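Long-range contact in DUF411 domain-containing protein (Pseudomonas aeruginosa, PDB 6WJE), which is of unknown function but carries bound zinc and copper ions and probably has a metal-binding role: residues A4-R9 / T31-A36. Residues are numbered along the deposited sequence; the frame is centred on the assembly and turned at random.
Sequences AIDVHR and TDHVEA. With ZN (zinc ion), chain K.
The two parallel strands of a beta-alpha-beta unit meet here, and a zinc ion clasps them from one face of the sheet through Asp6 and His33. Both carboxylate oxygens of Asp6 reach the metal, and Asp6 OD1 and His33 NE2 each lie 2.1 Å from the zinc; water 1 supplies a fourth, longer-bound donor atom. Carboxylate and imidazole planes stand 65° apart, and Asp6 OD2 lies at the edge of the His33 ring, in its plane. His33 also spreads over His8: its CB sits above the His8 ring, 3.9 Å from the centroid, in a CH-pi contact. Its CD2 hangs over the rim, the two rings being inclined at 49°. Glu35 CG meets the edge of the same imidazole, 3.3 Å from His8 ND1. Beneath this cluster runs the parallel ladder that joins strand 4-9 to the edge strand 29-34, the two strands being linked by a right-handed crossover through helix 14-25; Val7 accepts at O from His33 N and donates from N to Thr31 O, and Arg9 repeats the pattern with His33 O and Glu35 N. On the helix-covered face, beside Lys17 and Ile20, Arg9 grips Asp32 side-on. NH2 gives a nearly straight bond (175°) to Asp32 OD2, in the guanidinium plane, whereas the OD1 that NE reaches lies tilted out of that plane; both oxygens use their syn lone pairs. With CG between the backbone N and the carbonyl carbon, the Arg9 chain already leans over the neighbouring strand, and a bend at chi2 lays the guanidinium by Val34, whose CG2 covers the centre of one face, 3.6 Å from Arg9 CZ.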
loop_
_atom_site.group_PDB
_atom_site.type_symbol
_atom_site.label_atom_id
_atom_site.label_comp_id
_atom_site.label_asym_id
_atom_site.label_seq_id
_atom_site.Cartn_x
_atom_site.Cartn_y
_atom_site.Cartn_z
ATOM N N ALA A 4 3.843 11.015 7.496
ATOM C CA ALA A 4 3.721 9.954 8.471
ATOM C C ALA A 4 2.768 8.887 7.948
ATOM O O ALA A 4 1.743 9.213 7.339
ATOM C CB ALA A 4 3.196 10.532 9.787
ATOM N N ILE A 5 3.106 7.614 8.160
ATOM C CA ILE A 5 2.235 6.519 7.753
ATOM C C ILE A 5 2.231 5.449 8.842
ATOM O O ILE A 5 3.271 5.116 9.416
ATOM C CB ILE A 5 2.645 5.937 6.379
ATOM C CG1 ILE A 5 1.624 4.878 5.954
ATOM C CG2 ILE A 5 4.053 5.366 6.442
ATOM C CD1 ILE A 5 1.729 4.413 4.547
ATOM N N ASP A 6 1.048 4.923 9.130
ATOM C CA ASP A 6 0.820 3.951 10.190
ATOM C C ASP A 6 0.568 2.624 9.492
ATOM O O ASP A 6 -0.381 2.519 8.711
ATOM C CB ASP A 6 -0.392 4.359 11.037
ATOM C CG ASP A 6 -0.533 3.574 12.323
ATOM O OD1 ASP A 6 0.280 3.776 13.240
ATOM O OD2 ASP A 6 -1.496 2.806 12.503
ATOM N N VAL A 7 1.420 1.628 9.744
ATOM C CA VAL A 7 1.353 0.343 9.055
ATOM C C VAL A 7 1.035 -0.747 10.070
ATOM O O VAL A 7 1.622 -0.770 11.154
ATOM C CB VAL A 7 2.657 0.051 8.292
ATOM C CG1 VAL A 7 2.591 -1.301 7.587
ATOM C CG2 VAL A 7 2.868 1.137 7.266
ATOM N N HIS A 8 0.063 -1.603 9.747
ATOM C CA HIS A 8 -0.211 -2.822 10.500
ATOM C C HIS A 8 0.165 -3.998 9.602
ATOM O O HIS A 8 -0.147 -4.005 8.405
ATOM C CB HIS A 8 -1.711 -2.975 10.944
ATOM C CG HIS A 8 -2.209 -1.929 11.923
ATOM N ND1 HIS A 8 -2.710 -2.210 13.194
ATOM C CD2 HIS A 8 -2.305 -0.590 11.780
ATOM C CE1 HIS A 8 -3.056 -1.080 13.783
ATOM N NE2 HIS A 8 -2.832 -0.086 12.943
ATOM N N ARG A 9 0.832 -4.999 10.175
ATOM C CA ARG A 9 1.240 -6.169 9.410
ATOM C C ARG A 9 1.512 -7.311 10.371
ATOM O O ARG A 9 1.677 -7.113 11.576
ATOM C CB ARG A 9 2.461 -5.891 8.538
ATOM C CG ARG A 9 3.574 -5.212 9.273
ATOM C CD ARG A 9 4.583 -6.198 9.633
ATOM N NE ARG A 9 5.698 -5.606 10.350
ATOM C CZ ARG A 9 6.619 -6.331 10.982
ATOM N NH1 ARG A 9 6.535 -7.665 10.977
ATOM N NH2 ARG A 9 7.619 -5.733 11.616
ATOM N N THR A 31 5.299 4.327 11.473
ATOM C CA THR A 31 5.044 3.541 12.677
ATOM C C THR A 31 4.599 2.135 12.274
ATOM O O THR A 31 3.634 1.966 11.515
ATOM C CB THR A 31 4.008 4.183 13.610
ATOM O OG1 THR A 31 2.712 4.074 13.031
ATOM C CG2 THR A 31 4.346 5.657 13.930
ATOM N N ASP A 32 5.310 1.145 12.799
ATOM C CA ASP A 32 5.166 -0.277 12.489
ATOM C C ASP A 32 4.377 -0.983 13.594
ATOM O O ASP A 32 4.884 -1.157 14.702
ATOM C CB ASP A 32 6.562 -0.869 12.329
ATOM C CG ASP A 32 6.558 -2.299 11.877
ATOM O OD1 ASP A 32 5.458 -2.863 11.692
ATOM O OD2 ASP A 32 7.679 -2.863 11.719
ATOM N N HIS A 33 3.138 -1.360 13.311
ATOM C CA HIS A 33 2.322 -2.140 14.240
ATOM C C HIS A 33 2.336 -3.589 13.799
ATOM O O HIS A 33 1.727 -3.928 12.780
ATOM C CB HIS A 33 0.870 -1.669 14.272
ATOM C CG HIS A 33 0.681 -0.275 14.754
ATOM N ND1 HIS A 33 1.139 0.161 15.977
ATOM C CD2 HIS A 33 0.046 0.777 14.188
ATOM C CE1 HIS A 33 0.804 1.428 16.140
ATOM N NE2 HIS A 33 0.134 1.824 15.071
ATOM N N VAL A 34 2.947 -4.464 14.593
ATOM C CA VAL A 34 2.777 -5.888 14.343
ATOM C C VAL A 34 1.412 -6.307 14.876
ATOM O O VAL A 34 1.094 -6.088 16.048
ATOM C CB VAL A 34 3.915 -6.692 14.986
ATOM C CG1 VAL A 34 3.675 -8.168 14.824
ATOM C CG2 VAL A 34 5.244 -6.293 14.341
ATOM N N GLU A 35 0.576 -6.821 13.969
ATOM C CA GLU A 35 -0.805 -7.247 14.318
ATOM C C GLU A 35 -1.122 -8.556 13.591
ATOM O O GLU A 35 -0.934 -8.614 12.360
ATOM C CB GLU A 35 -1.812 -6.162 13.933
ATOM C CG GLU A 35 -1.673 -4.886 14.744
ATOM C CD GLU A 35 -1.951 -5.044 16.230
ATOM O OE1 GLU A 35 -2.776 -5.908 16.587
ATOM O OE2 GLU A 35 -1.340 -4.302 17.025
ATOM N N ALA A 36 -1.585 -9.559 14.340
ATOM C CA ALA A 36 -1.932 -10.860 13.778
ATOM C C ALA A 36 -3.303 -10.900 13.129
ATOM O O ALA A 36 -3.667 -11.942 12.580
ATOM C CB ALA A 36 -1.853 -11.952 14.842
HETATM ZN ZN ZN K . -1.242 3.367 14.668
HETATM O O HOH W 1 -0.597 4.635 16.692
#